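Local atomic coordinates of type III secretion system effector HopBA1 (Pseudomonas syringae pv. aptata, PDB entry 5T09), a protein that acts as a virulence factor recognised by the Arabidopsis resistance protein RBA1, whose self-association it enhances, leading to host cell death. Residues G42-N47 with A70-A75; F60-I65 with D117-K122; A92-L97 with G134-G139. All coordinates share one frame; numbering follows the deposited sequence.

Contact 1: residues G42-N47 with A70-A75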
loop_
_atom_site.group_PDB
_atom_site.type_symbol
_atom_site.label_atom_id
_atom_site.label_comp_id
_atom_site.label_asym_id
_atom_site.label_seq_id
_atom_site.Cartn_x
_atom_site.Cartn_y
_atom_site.Cartn_z
ATOM N N GLY A 42 -2.738 -7.647 12.930
ATOM C CA GLY A 42 -2.959 -6.957 14.189
ATOM C C GLY A 42 -3.041 -5.452 14.014
ATOM O O GLY A 42 -3.819 -4.779 14.696
ATOM N N ALA A 43 -2.239 -4.905 13.099
ATOM C CA ALA A 43 -2.289 -3.471 12.837
ATOM C C ALA A 43 -3.613 -3.077 12.196
ATOM O O ALA A 43 -4.187 -2.036 12.534
ATOM C CB ALA A 43 -1.115 -3.059 11.949
ATOM N N ALA A 44 -4.115 -3.896 11.269
ATOM C CA ALA A 44 -5.427 -3.632 10.690
ATOM C C ALA A 44 -6.534 -3.846 11.710
ATOM O O ALA A 44 -7.544 -3.134 11.684
ATOM C CB ALA A 44 -5.653 -4.521 9.466
ATOM N N SER A 45 -6.365 -4.811 12.617
ATOM C CA SER A 45 -7.377 -5.049 13.638
ATOM C C SER A 45 -7.505 -3.866 14.588
ATOM O O SER A 45 -8.587 -3.628 15.132
ATOM C CB SER A 45 -7.048 -6.319 14.423
ATOM O OG SER A 45 -8.026 -6.563 15.419
ATOM N N ASP A 46 -6.427 -3.109 14.785
ATOM C CA ASP A 46 -6.422 -2.013 15.745
ATOM C C ASP A 46 -6.726 -0.654 15.123
ATOM O O ASP A 46 -6.884 0.321 15.866
ATOM C CB ASP A 46 -5.062 -1.945 16.452
ATOM C CG ASP A 46 -4.744 -3.209 17.232
ATOM O OD1 ASP A 46 -5.691 -3.929 17.614
ATOM O OD2 ASP A 46 -3.547 -3.481 17.466
ATOM N N ASN A 47 -6.818 -0.561 13.797
ATOM C CA ASN A 47 -7.010 0.719 13.128
ATOM C C ASN A 47 -8.041 0.585 12.018
ATOM O O ASN A 47 -8.148 -0.456 11.366
ATOM C CB ASN A 47 -5.699 1.248 12.529
ATOM C CG ASN A 47 -4.716 1.700 13.584
ATOM O OD1 ASN A 47 -4.768 2.838 14.046
ATOM N ND2 ASN A 47 -3.806 0.811 13.964
ATOM N N ALA A 70 -7.030 -13.312 3.484
ATOM C CA ALA A 70 -8.193 -13.871 4.169
ATOM C C ALA A 70 -8.266 -13.387 5.613
ATOM O O ALA A 70 -9.333 -12.990 6.094
ATOM C CB ALA A 70 -8.147 -15.398 4.111
ATOM N N LYS A 71 -7.136 -13.412 6.322
ATOM C CA LYS A 71 -7.131 -12.972 7.714
ATOM C C LYS A 71 -7.449 -11.486 7.826
ATOM O O LYS A 71 -8.140 -11.061 8.760
ATOM C CB LYS A 71 -5.781 -13.281 8.357
ATOM C CG LYS A 71 -5.556 -14.760 8.627
ATOM C CD LYS A 71 -4.224 -14.992 9.310
ATOM C CE LYS A 71 -3.923 -16.471 9.459
ATOM N NZ LYS A 71 -2.575 -16.693 10.050
ATOM N N LEU A 72 -6.951 -10.676 6.888
ATOM C CA LEU A 72 -7.281 -9.254 6.900
ATOM C C LEU A 72 -8.778 -9.041 6.722
ATOM O O LEU A 72 -9.384 -8.222 7.424
ATOM C CB LEU A 72 -6.504 -8.519 5.811
ATOM C CG LEU A 72 -5.006 -8.311 6.069
ATOM C CD1 LEU A 72 -4.321 -7.804 4.816
ATOM C CD2 LEU A 72 -4.781 -7.344 7.225
ATOM N N LYS A 73 -9.394 -9.767 5.786
ATOM C CA LYS A 73 -10.841 -9.686 5.618
ATOM C C LYS A 73 -11.558 -10.001 6.925
ATOM O O LYS A 73 -12.474 -9.280 7.337
ATOM C CB LYS A 73 -11.293 -10.643 4.513
ATOM C CG LYS A 73 -12.800 -10.682 4.293
ATOM C CD LYS A 73 -13.318 -9.370 3.729
ATOM C CE LYS A 73 -14.836 -9.350 3.698
ATOM N NZ LYS A 73 -15.365 -8.111 3.066
ATOM N N ASN A 74 -11.153 -11.084 7.591
ATOM C CA ASN A 74 -11.790 -11.465 8.847
ATOM C C ASN A 74 -11.578 -10.409 9.923
ATOM O O ASN A 74 -12.435 -10.232 10.797
ATOM C CB ASN A 74 -11.253 -12.819 9.310
ATOM C CG ASN A 74 -11.812 -13.242 10.656
ATOM O OD1 ASN A 74 -11.228 -12.954 11.700
ATOM N ND2 ASN A 74 -12.946 -13.934 10.636
ATOM N N ALA A 75 -10.451 -9.697 9.878
ATOM C CA ALA A 75 -10.185 -8.637 10.841
ATOM C C ALA A 75 -11.041 -7.399 10.610
ATOM O O ALA A 75 -11.028 -6.495 11.452
ATOM C CB ALA A 75 -8.705 -8.251 10.797
#
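A44 and L72 make the close part of this contact. The methyl CB of A44 meets one branch of the leucine, CD2, at 3.7 Å, and both residues are buried. L72 does not aim its CB straight at helix 36-46. Its CG stands anti to the carbonyl carbon (chi1 -73°), and it is the far end of the chain that closes the distance, with CD2 as the atom that touches. V77, on the strand that follows helix 60-74, packs against both side chains, and V41 one turn back on helix 36-46 also reaches L72.

The two helices lie side by side here as part of the layer that flanks the parallel beta core of this EreA/ChaN-like alpha-beta fold. Helix 60-74 is the crossover between strands 49-54 and 77-82, a beta-alpha-beta unit, and helix 36-46 leads into the first of those strands.

Toward their C-terminal ends the packing is slacker. S45 and A75 have the nearest pair of CA atoms, 5.3 Å apart, yet S45 CB and A75 CB stand at 4.4 Å, a light touch between two partly exposed residues. No hydrogen bond runs directly between the segments. What joins them on this side is K184, whose NZ is hydrogen-bonded to the carbonyl oxygens of A44 and S45 and, weakly, to that of A75.

N47 turns its amide back over the preceding turn. N47 ND2 donates to A43 O across 3.2 Å with an N-H...O angle of 169°, approaching in the carbonyl plane on a lone pair, while N47 OD1 accepts from the backbone N of N28.

Contact 2: residues F60-I65 with D117-K122; sequences FIPKLI and DAWLDK
Helices 60-74 and 117-132 run nearly parallel where P62 and K122 meet: the axes of the two short segments are 9.1 Å apart at 19°, and the CA atoms of P62 and K122 come within 5.7 Å. Helix 60-74 is the crossover into strand 77-82 of the parallel core, and helix 117-132 is the last helix of the connection from that strand to 136-141, so the contact joins helices of two successive connections of the alpha-beta fold.

P62 is the buried wedge. It sits in the first turn of its helix, where the missing N-H costs no helical hydrogen bond, and its ring crosses the side chains of W119 and K122 at about right angles. CB of P62 lies 3.7 Å from K122 O, whereas CG of P62 reaches K122 CB at 3.9 Å. The tryptophan has CG anti to its backbone nitrogen (chi1 177°), which carries the ring system toward helix 60-74. Its pyrrole atoms CD1 and NE1 are the ones near P62 CG, which approaches obliquely, 4.0 Å from W119 CD1; F84 meets the same indole.

Toward the partly exposed side, two lysines share their aliphatic portions. K63 holds CG beside its backbone nitrogen, and the K122 chain, bent at chi2 (-60°), lays CD and CE against it, with K63 CG 3.9 Å from K122 CE. Their charged ends do not touch: K63 NZ and K122 NZ remain 5.4 Å apart.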
loop_
_atom_site.group_PDB
_atom_site.type_symbol
_atom_site.label_atom_id
_atom_site.label_comp_id
_atom_site.label_asym_id
_atom_site.label_seq_id
_atom_site.Cartn_x
_atom_site.Cartn_y
_atom_site.Cartn_z
ATOM N N PHE A 60 8.882 -9.382 -1.051
ATOM C CA PHE A 60 8.358 -9.714 0.272
ATOM C C PHE A 60 7.006 -9.059 0.528
ATOM O O PHE A 60 6.124 -9.667 1.145
ATOM C CB PHE A 60 9.356 -9.295 1.353
ATOM C CG PHE A 60 8.825 -9.431 2.750
ATOM C CD1 PHE A 60 8.935 -10.632 3.433
ATOM C CD2 PHE A 60 8.213 -8.358 3.380
ATOM C CE1 PHE A 60 8.446 -10.761 4.715
ATOM C CE2 PHE A 60 7.724 -8.483 4.665
ATOM C CZ PHE A 60 7.838 -9.685 5.332
ATOM N N ILE A 61 6.825 -7.822 0.073
ATOM C CA ILE A 61 5.662 -7.021 0.448
ATOM C C ILE A 61 4.405 -7.577 -0.213
ATOM O O ILE A 61 3.426 -7.863 0.492
ATOM C CB ILE A 61 5.898 -5.539 0.111
ATOM C CG1 ILE A 61 7.026 -4.996 0.997
ATOM C CG2 ILE A 61 4.630 -4.718 0.322
ATOM C CD1 ILE A 61 7.549 -3.635 0.609
ATOM N N PRO A 62 4.363 -7.749 -1.538
ATOM C CA PRO A 62 3.164 -8.358 -2.139
ATOM C C PRO A 62 2.921 -9.787 -1.680
ATOM O O PRO A 62 1.761 -10.199 -1.566
ATOM C CB PRO A 62 3.444 -8.283 -3.648
ATOM C CG PRO A 62 4.917 -8.102 -3.767
ATOM C CD PRO A 62 5.324 -7.312 -2.564
ATOM N N LYS A 63 3.975 -10.559 -1.415
ATOM C CA LYS A 63 3.788 -11.896 -0.855
ATOM C C LYS A 63 3.122 -11.826 0.511
ATOM O O LYS A 63 2.246 -12.639 0.830
ATOM C CB LYS A 63 5.129 -12.619 -0.745
ATOM C CG LYS A 63 5.629 -13.233 -2.040
ATOM C CD LYS A 63 6.977 -13.932 -1.850
ATOM C CE LYS A 63 6.900 -15.079 -0.844
ATOM N NZ LYS A 63 8.192 -15.820 -0.737
ATOM N N LEU A 64 3.538 -10.867 1.340
ATOM C CA LEU A 64 2.920 -10.704 2.650
ATOM C C LEU A 64 1.426 -10.436 2.522
ATOM O O LEU A 64 0.617 -11.019 3.251
ATOM C CB LEU A 64 3.606 -9.569 3.411
ATOM C CG LEU A 64 2.957 -9.165 4.738
ATOM C CD1 LEU A 64 2.896 -10.351 5.687
ATOM C CD2 LEU A 64 3.715 -8.007 5.363
ATOM N N ILE A 65 1.037 -9.556 1.597
ATOM C CA ILE A 65 -0.377 -9.232 1.433
ATOM C C ILE A 65 -1.153 -10.460 0.971
ATOM O O ILE A 65 -2.251 -10.741 1.466
ATOM C CB ILE A 65 -0.540 -8.045 0.467
ATOM C CG1 ILE A 65 0.065 -6.785 1.099
ATOM C CG2 ILE A 65 -2.010 -7.815 0.126
ATOM C CD1 ILE A 65 0.109 -5.571 0.187
ATOM N N ASP A 117 9.423 -8.449 -13.606
ATOM C CA ASP A 117 8.389 -9.407 -13.983
ATOM C C ASP A 117 7.904 -10.196 -12.771
ATOM O O ASP A 117 6.697 -10.312 -12.533
ATOM C CB ASP A 117 8.920 -10.347 -15.060
ATOM C CG ASP A 117 7.867 -11.315 -15.555
ATOM O OD1 ASP A 117 7.072 -10.926 -16.435
ATOM O OD2 ASP A 117 7.834 -12.463 -15.064
ATOM N N ALA A 118 8.836 -10.748 -11.993
ATOM C CA ALA A 118 8.458 -11.510 -10.806
ATOM C C ALA A 118 7.632 -10.660 -9.854
ATOM O O ALA A 118 6.578 -11.087 -9.368
ATOM C CB ALA A 118 9.708 -12.032 -10.100
ATOM N N TRP A 119 8.102 -9.446 -9.573
ATOM C CA TRP A 119 7.377 -8.560 -8.674
ATOM C C TRP A 119 5.987 -8.245 -9.216
ATOM O O TRP A 119 4.994 -8.303 -8.482
ATOM C CB TRP A 119 8.180 -7.280 -8.456
ATOM C CG TRP A 119 7.483 -6.276 -7.594
ATOM C CD1 TRP A 119 7.417 -6.266 -6.232
ATOM C CD2 TRP A 119 6.760 -5.127 -8.042
ATOM N NE1 TRP A 119 6.692 -5.180 -5.803
ATOM C CE2 TRP A 119 6.281 -4.463 -6.896
ATOM C CE3 TRP A 119 6.476 -4.592 -9.302
ATOM C CZ2 TRP A 119 5.531 -3.294 -6.972
ATOM C CZ3 TRP A 119 5.728 -3.430 -9.377
ATOM C CH2 TRP A 119 5.266 -2.795 -8.220
ATOM N N LEU A 120 5.892 -7.918 -10.508
ATOM C CA LEU A 120 4.582 -7.645 -11.090
ATOM C C LEU A 120 3.678 -8.864 -10.974
ATOM O O LEU A 120 2.470 -8.732 -10.744
ATOM C CB LEU A 120 4.719 -7.224 -12.553
ATOM C CG LEU A 120 3.430 -6.665 -13.170
ATOM C CD1 LEU A 120 3.097 -5.306 -12.565
ATOM C CD2 LEU A 120 3.522 -6.562 -14.682
ATOM N N ASP A 121 4.244 -10.062 -11.130
ATOM C CA ASP A 121 3.465 -11.279 -10.925
ATOM C C ASP A 121 2.963 -11.369 -9.488
ATOM O O ASP A 121 1.789 -11.674 -9.245
ATOM C CB ASP A 121 4.312 -12.503 -11.279
ATOM C CG ASP A 121 3.535 -13.798 -11.175
ATOM O OD1 ASP A 121 3.503 -14.387 -10.074
ATOM O OD2 ASP A 121 2.958 -14.228 -12.195
ATOM N N LYS A 122 3.842 -11.103 -8.516
ATOM C CA LYS A 122 3.437 -11.183 -7.114
ATOM C C LYS A 122 2.432 -10.092 -6.765
ATOM O O LYS A 122 1.498 -10.327 -5.988
ATOM C CB LYS A 122 4.660 -11.096 -6.200
ATOM C CG LYS A 122 5.592 -12.304 -6.277
ATOM C CD LYS A 122 4.866 -13.582 -5.880
ATOM C CE LYS A 122 5.824 -14.731 -5.607
ATOM N NZ LYS A 122 5.087 -15.947 -5.154
#

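Contact 3: residues A92-L97 with G134-G139; sequences AFREAL and GIYVSG
Apolar packing centres on V137, which points toward helix 90-99 and is met by F93 and L97, residues one turn apart on that helix. The two approach V137 differently. F93, its CG anti to the backbone nitrogen (chi1 175°), extends its ring to the strand and presents an edge: CE2 of F93 lies 3.8 Å from V137 CG1, near the ring plane. L97 crosses the valine at about a right angle and uses its CD2 branch, 3.8 Å from V137 CB and 4.1 Å from V137 CG2. The methyl groups of the valine are thus divided, CG1 to the phenylalanine and CG2 to the leucine.

A polar atom also faces the aromatic edge. The carbonyl oxygen of V137 lies in the plane of the F93 ring, 3.9 Å from CE2, where the slightly positive ring hydrogens would suit it.

The remaining approach is loose. The R94 chain folds at chi3 (56°) and brings NH1 to 4.2 Å from Y136 OH, at the edge of the tyrosine ring and too far to count as a bond. The phenol is instead hydrogen-bonded to E176 OE1, and its ring meets that of H79.

The segment of helix 90-99 passes the strand at 140°, with their axes 9.2 Å apart. L127 of helix 117-132 packs on both F93 and V137, V104 of helix 101-112 on F93 and L97. Strand 136-141 is an outermost strand of the sheet within this chain, hydrogen-bonded along its inner side to strand 77-82.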
loop_
_atom_site.group_PDB
_atom_site.type_symbol
_atom_site.label_atom_id
_atom_site.label_comp_id
_atom_site.label_asym_id
_atom_site.label_seq_id
_atom_site.Cartn_x
_atom_site.Cartn_y
_atom_site.Cartn_z
ATOM N N ALA A 92 -12.081 -1.059 -16.221
ATOM C CA ALA A 92 -11.210 -2.004 -16.914
ATOM C C ALA A 92 -10.498 -2.923 -15.930
ATOM O O ALA A 92 -10.332 -4.120 -16.192
ATOM C CB ALA A 92 -10.192 -1.245 -17.765
ATOM N N PHE A 93 -10.069 -2.382 -14.790
ATOM C CA PHE A 93 -9.337 -3.189 -13.821
ATOM C C PHE A 93 -10.227 -4.259 -13.203
ATOM O O PHE A 93 -9.792 -5.402 -13.014
ATOM C CB PHE A 93 -8.747 -2.293 -12.734
ATOM C CG PHE A 93 -8.067 -3.053 -11.634
ATOM C CD1 PHE A 93 -6.945 -3.818 -11.897
ATOM C CD2 PHE A 93 -8.551 -3.005 -10.339
ATOM C CE1 PHE A 93 -6.318 -4.519 -10.892
ATOM C CE2 PHE A 93 -7.927 -3.705 -9.325
ATOM C CZ PHE A 93 -6.807 -4.463 -9.605
ATOM N N ARG A 94 -11.474 -3.911 -12.875
ATOM C CA ARG A 94 -12.378 -4.890 -12.285
ATOM C C ARG A 94 -12.619 -6.060 -13.229
ATOM O O ARG A 94 -12.827 -7.191 -12.774
ATOM C CB ARG A 94 -13.701 -4.218 -11.906
ATOM C CG ARG A 94 -14.661 -5.125 -11.154
ATOM C CD ARG A 94 -15.602 -4.338 -10.246
ATOM N NE ARG A 94 -16.364 -3.317 -10.966
ATOM C CZ ARG A 94 -16.067 -2.018 -10.993
ATOM N NH1 ARG A 94 -15.014 -1.541 -10.339
ATOM N NH2 ARG A 94 -16.836 -1.185 -11.681
ATOM N N GLU A 95 -12.589 -5.814 -14.540
ATOM C CA GLU A 95 -12.708 -6.905 -15.503
ATOM C C GLU A 95 -11.488 -7.816 -15.444
ATOM O O GLU A 95 -11.616 -9.045 -15.422
ATOM C CB GLU A 95 -12.892 -6.344 -16.913
ATOM C CG GLU A 95 -14.183 -5.572 -17.108
ATOM C CD GLU A 95 -14.334 -5.041 -18.519
ATOM O OE1 GLU A 95 -13.335 -5.047 -19.269
ATOM O OE2 GLU A 95 -15.453 -4.622 -18.879
ATOM N N ALA A 96 -10.291 -7.225 -15.418
ATOM C CA ALA A 96 -9.076 -8.022 -15.298
ATOM C C ALA A 96 -9.077 -8.825 -14.006
ATOM O O ALA A 96 -8.715 -10.008 -13.999
ATOM C CB ALA A 96 -7.848 -7.114 -15.358
ATOM N N LEU A 97 -9.491 -8.197 -12.905
ATOM C CA LEU A 97 -9.475 -8.865 -11.610
ATOM C C LEU A 97 -10.311 -10.138 -11.625
ATOM O O LEU A 97 -10.016 -11.083 -10.885
ATOM C CB LEU A 97 -9.978 -7.897 -10.537
ATOM C CG LEU A 97 -9.448 -8.025 -9.107
ATOM C CD1 LEU A 97 -7.928 -8.036 -9.054
ATOM C CD2 LEU A 97 -9.991 -6.872 -8.282
ATOM N N GLY A 134 -12.875 -11.502 -0.736
ATOM C CA GLY A 134 -13.988 -10.635 -0.414
ATOM C C GLY A 134 -13.626 -9.185 -0.186
ATOM O O GLY A 134 -14.465 -8.430 0.322
ATOM N N ILE A 135 -12.411 -8.772 -0.537
ATOM C CA ILE A 135 -11.961 -7.396 -0.357
ATOM C C ILE A 135 -12.105 -6.660 -1.681
ATOM O O ILE A 135 -11.637 -7.137 -2.722
ATOM C CB ILE A 135 -10.505 -7.347 0.144
ATOM C CG1 ILE A 135 -10.388 -8.026 1.512
ATOM C CG2 ILE A 135 -10.012 -5.901 0.228
ATOM C CD1 ILE A 135 -8.962 -8.198 1.995
ATOM N N TYR A 136 -12.744 -5.494 -1.638
ATOM C CA TYR A 136 -12.864 -4.639 -2.814
ATOM C C TYR A 136 -11.525 -3.968 -3.105
ATOM O O TYR A 136 -10.995 -3.233 -2.265
ATOM C CB TYR A 136 -13.963 -3.603 -2.578
ATOM C CG TYR A 136 -14.105 -2.549 -3.655
ATOM C CD1 TYR A 136 -13.931 -2.861 -4.998
ATOM C CD2 TYR A 136 -14.438 -1.240 -3.325
ATOM C CE1 TYR A 136 -14.068 -1.891 -5.979
ATOM C CE2 TYR A 136 -14.582 -0.269 -4.298
ATOM C CZ TYR A 136 -14.395 -0.599 -5.622
ATOM O OH TYR A 136 -14.535 0.368 -6.589
ATOM N N VAL A 137 -10.972 -4.231 -4.289
ATOM C CA VAL A 137 -9.689 -3.677 -4.710
ATOM C C VAL A 137 -9.960 -2.557 -5.704
ATOM O O VAL A 137 -10.620 -2.773 -6.726
ATOM C CB VAL A 137 -8.787 -4.751 -5.342
ATOM C CG1 VAL A 137 -7.397 -4.191 -5.600
ATOM C CG2 VAL A 137 -8.714 -5.997 -4.466
ATOM N N SER A 138 -9.434 -1.366 -5.426
ATOM C CA SER A 138 -9.636 -0.224 -6.304
ATOM C C SER A 138 -8.327 0.533 -6.459
ATOM O O SER A 138 -7.359 0.308 -5.726
ATOM C CB SER A 138 -10.731 0.710 -5.770
ATOM O OG SER A 138 -10.283 1.388 -4.609
ATOM N N GLY A 139 -8.310 1.443 -7.427
ATOM C CA GLY A 139 -7.131 2.234 -7.733
ATOM C C GLY A 139 -7.212 3.633 -7.154
ATOM O O GLY A 139 -8.293 4.204 -7.015
#

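From the N terminus, contact 1 comes first: it brings the end of helix 60-74 back to helix 36-46, closing a loop that holds strand 49-54. Contact 2 starts inside that loop, at the beginning of helix 60-74, and reaches forward to helix 117-132, so it crosses contact 1. Contact 3 opens after contact 1 has closed, and crosses contact 2, since 117-122 lies between 92-97 and 134-139. Contacts 1 and 2 join helix 60-74 to its neighbours 36-46 and 117-132, while contact 3 holds helix 90-99 against edge strand 136-141. Contacts 1 and 3 touch directly: K73 NZ lies 2.9 Å from G134 O, a probable hydrogen bond, just where a Schellman motif ends helix 117-132.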